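PDB 3JY6: transcriptional regulator, LacI family from Lactobacillus brevis, which probably binds regulatory DNA as a LacI-type transcription factor, its periplasmic-binding-protein-like domain being the part crystallised here. Local coordinates for residues A45-L56 with S71-L82; A150-V158 with R171-Q181. All coordinates share one frame; numbering follows the deposited sequence.

Contact 1 of 2, residues A45-L56 with S71-L82; sequences ANADIEREKTLL and SFSNPQTVQEIL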
# COMPACT_ATOMS: atom_id res chain seq x y z
N ALA A 45 4.92 6.83 10.44
CA ALA A 45 4.80 6.82 11.90
C ALA A 45 4.71 5.37 12.40
O ALA A 45 4.92 5.09 13.58
CB ALA A 45 3.58 7.61 12.33
N ASN A 46 4.39 4.45 11.48
CA ASN A 46 4.32 3.03 11.80
C ASN A 46 3.46 2.74 13.04
O ASN A 46 3.78 1.88 13.85
CB ASN A 46 5.75 2.51 11.99
CG ASN A 46 5.86 1.00 11.89
OD1 ASN A 46 5.02 0.33 11.29
ND2 ASN A 46 6.93 0.45 12.46
N ALA A 47 2.37 3.49 13.17
CA ALA A 47 1.43 3.36 14.28
C ALA A 47 2.03 3.58 15.66
O ALA A 47 1.42 3.22 16.66
CB ALA A 47 0.75 2.00 14.21
N ASP A 48 3.23 4.16 15.73
CA ASP A 48 3.86 4.41 17.02
C ASP A 48 3.97 5.92 17.27
O ASP A 48 4.62 6.64 16.51
CB ASP A 48 5.24 3.74 17.08
CG ASP A 48 5.92 3.92 18.42
OD1 ASP A 48 5.20 4.11 19.43
OD2 ASP A 48 7.17 3.86 18.48
N ILE A 49 3.31 6.39 18.32
CA ILE A 49 3.33 7.80 18.65
C ILE A 49 4.72 8.24 19.10
O ILE A 49 5.07 9.41 18.99
CB ILE A 49 2.28 8.15 19.74
CG1 ILE A 49 2.31 9.65 20.05
CG2 ILE A 49 2.56 7.35 21.01
CD1 ILE A 49 1.92 10.53 18.88
N GLU A 50 5.52 7.30 19.61
CA GLU A 50 6.88 7.61 20.03
C GLU A 50 7.75 7.74 18.78
O GLU A 50 8.62 8.61 18.68
CB GLU A 50 7.44 6.50 20.92
CG GLU A 50 7.00 6.60 22.37
CD GLU A 50 7.15 8.02 22.91
OE1 GLU A 50 6.22 8.82 22.74
OE2 GLU A 50 8.21 8.33 23.49
N ARG A 51 7.50 6.86 17.82
CA ARG A 51 8.24 6.87 16.56
C ARG A 51 8.01 8.23 15.92
O ARG A 51 8.94 8.88 15.45
CB ARG A 51 7.73 5.75 15.65
CG ARG A 51 8.40 5.69 14.29
CD ARG A 51 9.92 5.59 14.38
NE ARG A 51 10.53 5.52 13.06
CZ ARG A 51 11.83 5.68 12.82
NH1 ARG A 51 12.67 5.93 13.81
NH2 ARG A 51 12.28 5.61 11.57
N GLU A 52 6.76 8.66 15.94
CA GLU A 52 6.39 9.93 15.36
C GLU A 52 7.20 11.10 15.95
O GLU A 52 7.64 11.99 15.22
CB GLU A 52 4.89 10.16 15.57
CG GLU A 52 4.36 11.45 15.01
CD GLU A 52 2.86 11.41 14.78
OE1 GLU A 52 2.29 12.45 14.42
OE2 GLU A 52 2.24 10.33 14.95
N LYS A 53 7.40 11.09 17.27
CA LYS A 53 8.14 12.16 17.94
C LYS A 53 9.57 12.26 17.45
O LYS A 53 10.09 13.37 17.26
CB LYS A 53 8.14 11.95 19.46
CG LYS A 53 6.86 12.37 20.15
CD LYS A 53 6.88 11.95 21.61
CE LYS A 53 5.63 12.40 22.30
NZ LYS A 53 5.54 13.88 22.26
N THR A 54 10.23 11.13 17.24
CA THR A 54 11.60 11.20 16.76
C THR A 54 11.61 11.65 15.31
O THR A 54 12.54 12.31 14.89
CB THR A 54 12.36 9.86 16.93
OG1 THR A 54 12.58 9.25 15.65
CG2 THR A 54 11.61 8.93 17.87
N LEU A 55 10.56 11.33 14.55
CA LEU A 55 10.51 11.77 13.16
C LEU A 55 10.37 13.30 13.15
O LEU A 55 11.05 14.00 12.40
CB LEU A 55 9.34 11.12 12.42
CG LEU A 55 9.44 9.61 12.17
CD1 LEU A 55 8.22 9.14 11.37
CD2 LEU A 55 10.71 9.29 11.41
N LEU A 56 9.49 13.81 14.02
CA LEU A 56 9.29 15.25 14.11
C LEU A 56 10.58 15.96 14.55
O LEU A 56 10.91 17.04 14.04
CB LEU A 56 8.16 15.56 15.10
CG LEU A 56 6.70 15.36 14.65
CD1 LEU A 56 5.79 15.43 15.89
CD2 LEU A 56 6.31 16.41 13.61
N SER A 71 -1.24 11.96 11.03
CA SER A 71 -0.91 11.05 12.12
C SER A 71 -1.52 11.38 13.48
O SER A 71 -2.50 12.12 13.57
CB SER A 71 0.60 10.91 12.22
OG SER A 71 1.23 12.01 11.59
N PHE A 72 -0.91 10.84 14.53
CA PHE A 72 -1.40 10.97 15.91
C PHE A 72 -1.04 12.19 16.77
O PHE A 72 -1.76 12.51 17.70
CB PHE A 72 -0.99 9.72 16.68
CG PHE A 72 -0.91 8.48 15.84
CD1 PHE A 72 -2.07 7.89 15.33
CD2 PHE A 72 0.32 7.88 15.56
CE1 PHE A 72 -2.01 6.72 14.55
CE2 PHE A 72 0.40 6.72 14.79
CZ PHE A 72 -0.77 6.14 14.28
N SER A 73 0.08 12.85 16.48
CA SER A 73 0.52 14.00 17.27
C SER A 73 -0.49 15.13 17.46
O SER A 73 -1.05 15.64 16.48
CB SER A 73 1.79 14.60 16.66
OG SER A 73 2.89 13.74 16.81
N ASN A 74 -0.71 15.51 18.72
CA ASN A 74 -1.61 16.62 19.01
C ASN A 74 -0.76 17.89 18.86
O ASN A 74 0.46 17.81 18.69
CB ASN A 74 -2.16 16.55 20.45
CG ASN A 74 -3.04 15.34 20.70
OD1 ASN A 74 -3.98 15.07 19.96
ND2 ASN A 74 -2.74 14.61 21.78
N PRO A 75 -1.39 19.06 18.91
CA PRO A 75 -0.66 20.32 18.78
C PRO A 75 0.38 20.58 19.87
O PRO A 75 1.41 21.18 19.59
CB PRO A 75 -1.77 21.36 18.75
CG PRO A 75 -2.88 20.61 18.06
CD PRO A 75 -2.84 19.29 18.77
N GLN A 76 0.12 20.14 21.11
CA GLN A 76 1.07 20.35 22.20
C GLN A 76 2.41 19.69 21.85
O GLN A 76 3.48 20.24 22.13
CB GLN A 76 0.55 19.76 23.53
CG GLN A 76 1.29 20.30 24.76
CD GLN A 76 1.13 19.42 26.00
OE1 GLN A 76 0.12 18.74 26.18
NE2 GLN A 76 2.12 19.46 26.87
N THR A 77 2.35 18.52 21.23
CA THR A 77 3.55 17.79 20.82
C THR A 77 4.28 18.50 19.66
O THR A 77 5.51 18.64 19.66
CB THR A 77 3.22 16.35 20.35
OG1 THR A 77 2.61 15.62 21.42
CG2 THR A 77 4.49 15.62 19.91
N VAL A 78 3.50 18.91 18.67
CA VAL A 78 4.07 19.57 17.50
C VAL A 78 4.63 20.95 17.82
O VAL A 78 5.55 21.42 17.15
CB VAL A 78 3.02 19.69 16.38
CG1 VAL A 78 3.58 20.48 15.22
CG2 VAL A 78 2.60 18.29 15.92
N GLN A 79 4.08 21.59 18.85
CA GLN A 79 4.54 22.91 19.26
C GLN A 79 5.85 22.74 20.03
O GLN A 79 6.84 23.38 19.72
CB GLN A 79 3.50 23.59 20.16
CG GLN A 79 3.96 24.91 20.77
CD GLN A 79 4.15 26.00 19.74
OE1 GLN A 79 3.35 26.13 18.80
NE2 GLN A 79 5.20 26.79 19.91
N GLU A 80 5.84 21.85 21.02
CA GLU A 80 7.01 21.60 21.85
C GLU A 80 8.23 21.13 21.09
O GLU A 80 9.36 21.36 21.52
CB GLU A 80 6.64 20.61 22.97
CG GLU A 80 6.51 21.26 24.35
CD GLU A 80 5.49 20.58 25.27
OE1 GLU A 80 5.43 19.33 25.30
OE2 GLU A 80 4.75 21.31 25.98
N ILE A 81 8.02 20.48 19.94
CA ILE A 81 9.14 19.98 19.13
C ILE A 81 9.57 20.90 17.98
O ILE A 81 10.75 21.19 17.84
CB ILE A 81 8.81 18.59 18.53
CG1 ILE A 81 8.70 17.56 19.65
CG2 ILE A 81 9.90 18.17 17.54
CD1 ILE A 81 8.25 16.17 19.19
N LEU A 82 8.62 21.37 17.18
CA LEU A 82 8.95 22.23 16.04
C LEU A 82 8.88 23.74 16.30
O LEU A 82 9.46 24.54 15.56
CB LEU A 82 8.07 21.85 14.85
CG LEU A 82 8.09 20.36 14.50
CD1 LEU A 82 7.19 20.08 13.30
CD2 LEU A 82 9.51 19.93 14.18
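In the Rossmann-like subdomain of the six-stranded parallel sheet, helix 49-56 and the loop leading into helix 75-82 meet through Glu52, whose carboxylate takes three hydrogen bonds from Phe72 and Ser73. Ser73 grips OE1 twice, from its backbone N (3.0 Å to Glu52 OE1, N-H...O 158°) and from its OG (2.8 Å to the same atom), both from one face of the carboxylate plane. The other oxygen, Glu52 OE2, turns its syn lone pair to Phe72 N at 3.2 Å. The Glu52 chain, extended and with CG anti to its N (chi1 -180°), carries the carboxylate across to the loop. An alanine here has no carboxylate, and would probably leave Phe72 N, Ser73 N and Ser73 OG without this acceptor and the loop freer to shift. Ser71, its CB against the same carboxylate, hydrogen-bonds through OG to Ile13 O of strand 9-14.

The helices follow strands 39-44 and 66-70, successive in the chain but separated in the sheet by strand 9-14, and run at 32° to each other with axes 10.2 Å apart. Between them Leu56 is a knob in the hole formed by Thr77, Val78, Ile81 and Leu82: its CB lies 4.0 Å from Ile81 CG2, its CD2 3.8 Å from Leu82 CD1. At the other end, the Phe72 ring presents its edge to Ala47 CA, 3.5 Å from CZ, and Ile49 CD1 packs on Phe72 CB.

Contact 2 of 2, residues A150-V158 with R171-Q181; sequences AQDVDVLEV and RLTQLITQNDQ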
# COMPACT_ATOMS: atom_id res chain seq x y z
N ALA A 150 -29.64 3.81 11.94
CA ALA A 150 -30.07 2.42 12.08
C ALA A 150 -30.58 2.01 13.47
O ALA A 150 -30.12 2.52 14.49
CB ALA A 150 -28.94 1.50 11.66
N GLN A 151 -31.51 1.07 13.50
CA GLN A 151 -32.08 0.59 14.76
C GLN A 151 -31.17 -0.44 15.41
O GLN A 151 -30.52 -0.17 16.42
CB GLN A 151 -33.47 -0.03 14.51
N ASP A 152 -31.16 -1.63 14.82
CA ASP A 152 -30.37 -2.75 15.30
C ASP A 152 -28.93 -2.55 14.86
O ASP A 152 -28.62 -2.74 13.68
CB ASP A 152 -30.92 -4.05 14.73
CG ASP A 152 -30.31 -5.28 15.36
OD1 ASP A 152 -29.39 -5.13 16.19
OD2 ASP A 152 -30.75 -6.40 15.03
N VAL A 153 -28.07 -2.16 15.80
CA VAL A 153 -26.66 -1.95 15.51
C VAL A 153 -25.80 -2.63 16.55
O VAL A 153 -25.94 -2.38 17.74
CB VAL A 153 -26.31 -0.44 15.50
CG1 VAL A 153 -24.83 -0.25 15.20
CG2 VAL A 153 -27.14 0.28 14.47
N ASP A 154 -24.92 -3.51 16.10
CA ASP A 154 -24.01 -4.22 17.00
C ASP A 154 -22.61 -3.78 16.62
O ASP A 154 -22.35 -3.45 15.46
CB ASP A 154 -24.17 -5.72 16.82
CG ASP A 154 -25.52 -6.23 17.28
OD1 ASP A 154 -25.87 -5.98 18.46
OD2 ASP A 154 -26.23 -6.87 16.48
N VAL A 155 -21.69 -3.76 17.58
CA VAL A 155 -20.33 -3.32 17.28
C VAL A 155 -19.26 -4.32 17.67
O VAL A 155 -19.32 -4.93 18.73
CB VAL A 155 -20.04 -1.97 17.98
CG1 VAL A 155 -20.18 -2.11 19.47
CG2 VAL A 155 -18.64 -1.47 17.62
N LEU A 156 -18.28 -4.49 16.79
CA LEU A 156 -17.17 -5.40 17.03
C LEU A 156 -15.84 -4.67 16.94
O LEU A 156 -15.29 -4.46 15.84
CB LEU A 156 -17.19 -6.58 16.05
CG LEU A 156 -15.94 -7.47 16.04
CD1 LEU A 156 -15.52 -7.83 17.46
CD2 LEU A 156 -16.23 -8.73 15.24
N GLU A 157 -15.33 -4.29 18.10
CA GLU A 157 -14.07 -3.59 18.21
C GLU A 157 -12.91 -4.57 18.12
O GLU A 157 -12.94 -5.65 18.73
CB GLU A 157 -14.03 -2.83 19.52
CG GLU A 157 -15.03 -1.69 19.55
CD GLU A 157 -15.05 -0.96 20.87
OE1 GLU A 157 -15.81 -1.36 21.77
OE2 GLU A 157 -14.30 0.03 20.99
N VAL A 158 -11.91 -4.20 17.33
CA VAL A 158 -10.71 -5.01 17.13
C VAL A 158 -9.56 -4.17 17.67
O VAL A 158 -9.52 -2.96 17.49
CB VAL A 158 -10.47 -5.28 15.63
CG1 VAL A 158 -9.24 -6.13 15.45
CG2 VAL A 158 -11.68 -5.97 15.01
N ARG A 171 -16.41 -14.09 15.77
CA ARG A 171 -17.35 -13.16 16.37
C ARG A 171 -18.20 -12.44 15.31
O ARG A 171 -19.42 -12.29 15.47
CB ARG A 171 -16.60 -12.14 17.22
CG ARG A 171 -17.46 -11.01 17.78
CD ARG A 171 -18.57 -11.50 18.71
NE ARG A 171 -19.27 -10.37 19.33
CZ ARG A 171 -20.22 -10.49 20.25
NH1 ARG A 171 -20.60 -11.69 20.66
NH2 ARG A 171 -20.78 -9.40 20.76
N LEU A 172 -17.56 -11.99 14.24
CA LEU A 172 -18.26 -11.29 13.17
C LEU A 172 -19.37 -12.18 12.62
O LEU A 172 -20.49 -11.74 12.39
CB LEU A 172 -17.29 -10.93 12.04
CG LEU A 172 -17.86 -10.20 10.81
CD1 LEU A 172 -18.31 -8.81 11.21
CD2 LEU A 172 -16.80 -10.13 9.73
N THR A 173 -19.03 -13.45 12.41
CA THR A 173 -19.96 -14.44 11.90
C THR A 173 -21.08 -14.67 12.91
O THR A 173 -22.20 -15.01 12.53
CB THR A 173 -19.23 -15.76 11.64
OG1 THR A 173 -18.41 -15.61 10.47
CG2 THR A 173 -20.21 -16.90 11.45
N GLN A 174 -20.78 -14.46 14.18
CA GLN A 174 -21.78 -14.65 15.24
C GLN A 174 -22.78 -13.49 15.22
O GLN A 174 -24.00 -13.70 15.27
CB GLN A 174 -21.07 -14.74 16.60
CG GLN A 174 -21.99 -15.03 17.76
CD GLN A 174 -21.24 -15.04 19.07
OE1 GLN A 174 -20.28 -15.80 19.25
NE2 GLN A 174 -21.66 -14.19 20.00
N LEU A 175 -22.26 -12.27 15.14
CA LEU A 175 -23.09 -11.07 15.14
C LEU A 175 -23.95 -10.95 13.87
O LEU A 175 -25.10 -10.53 13.93
CB LEU A 175 -22.22 -9.83 15.28
CG LEU A 175 -21.53 -9.53 16.62
CD1 LEU A 175 -20.52 -8.42 16.44
CD2 LEU A 175 -22.58 -9.13 17.64
N ILE A 176 -23.38 -11.31 12.73
CA ILE A 176 -24.09 -11.24 11.46
C ILE A 176 -25.28 -12.21 11.43
O ILE A 176 -26.35 -11.90 10.92
CB ILE A 176 -23.16 -11.60 10.27
CG1 ILE A 176 -22.18 -10.46 10.01
CG2 ILE A 176 -23.99 -11.88 9.01
CD1 ILE A 176 -21.21 -10.75 8.88
N THR A 177 -25.06 -13.38 12.00
CA THR A 177 -26.03 -14.45 11.98
C THR A 177 -27.01 -14.61 13.15
O THR A 177 -27.79 -15.57 13.16
CB THR A 177 -25.28 -15.78 11.80
OG1 THR A 177 -26.16 -16.76 11.27
CG2 THR A 177 -24.73 -16.26 13.14
N GLN A 178 -27.01 -13.69 14.11
CA GLN A 178 -27.90 -13.85 15.26
C GLN A 178 -29.40 -13.80 14.97
O GLN A 178 -30.17 -14.55 15.57
CB GLN A 178 -27.56 -12.86 16.38
CG GLN A 178 -27.68 -11.40 16.03
CD GLN A 178 -27.35 -10.50 17.21
OE1 GLN A 178 -26.90 -10.98 18.26
NE2 GLN A 178 -27.55 -9.20 17.04
N ASN A 179 -29.84 -12.94 14.07
CA ASN A 179 -31.27 -12.89 13.77
C ASN A 179 -31.58 -12.89 12.27
O ASN A 179 -30.69 -13.03 11.43
CB ASN A 179 -31.94 -11.69 14.47
CG ASN A 179 -31.19 -10.38 14.26
OD1 ASN A 179 -31.01 -9.93 13.13
ND2 ASN A 179 -30.77 -9.76 15.37
N ASP A 180 -32.86 -12.75 11.94
CA ASP A 180 -33.29 -12.76 10.54
C ASP A 180 -33.30 -11.42 9.83
O ASP A 180 -33.52 -11.37 8.62
CB ASP A 180 -34.66 -13.42 10.42
CG ASP A 180 -34.61 -14.91 10.68
OD1 ASP A 180 -33.56 -15.53 10.41
OD2 ASP A 180 -35.63 -15.47 11.14
N GLN A 181 -33.09 -10.34 10.57
CA GLN A 181 -33.06 -9.02 9.94
C GLN A 181 -31.98 -9.00 8.87
O GLN A 181 -30.90 -9.57 9.08
CB GLN A 181 -32.79 -7.94 11.01
CG GLN A 181 -34.07 -7.39 11.64
CD GLN A 181 -33.85 -6.46 12.83
OE1 GLN A 181 -32.91 -5.65 12.85
NE2 GLN A 181 -34.73 -6.56 13.82
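Leu156 reaches from strand 152-158 onto helix 171-177, meeting Arg171, Leu172 and Leu175. Its CB lies 3.8 Å from Leu175 CD1. Beyond it, CG stands anti to the backbone N (chi1 170°), and the branch splits over the aliphatic start of Arg171: Leu156 CD1 is 3.7 Å from Arg171 CG, and Leu156 CD2 is 3.6 Å from that same carbon. Leu156 CD2 also rests against the helix backbone at Leu172 N. The same Leu156 CD2 lies 4.0 Å from Leu172 CB. Leu156 and Arg171 lie alongside each other, pointing opposite ways.

Two residues back along the strand, Asp154 CB meets Leu175 CD2 at 3.9 Å, whereas the carboxylate of Asp154 bonds through OD2 to His125 NE2. Past the helix, Asn179 ND2 gives Asp152 OD2 a weak hydrogen bond of 3.4 Å, the amide and carboxylate planes being 50° apart.

Strand and helix axes are 9.5 Å apart and nearly antiparallel at 176°, as in a beta-alpha unit of a parallel sheet. Strand 152-158 is, within this chain, an outermost strand of a four-stranded parallel sheet, bonded to 125-131, and the helix bridges from it toward helices 190-196 and 198-202, where Leu172 packs on Phe196 and Leu200.

Overall arrangement
The two contacts belong to different parallel sheets and the helices that cover them. Contact 1 pairs the helices that follow strands 39-44 and 66-70 of the six-stranded sheet; contact 2 sets strand 152-158, outermost within this chain in the four-stranded sheet, against the helix that succeeds it. They come in series along the chain, contact 1 closing before contact 2 opens. Their centres are about 36 Å apart and their nearest atoms about 12 Å, without touching. This separation fits the two-subdomain architecture of the periplasmic-binding-protein fold, one contact in each half. Only contact 1 reaches the second subunit, with Asn46 bonded to Lys27 of that subunit; no other chain of the assembly touches the segments of contact 2.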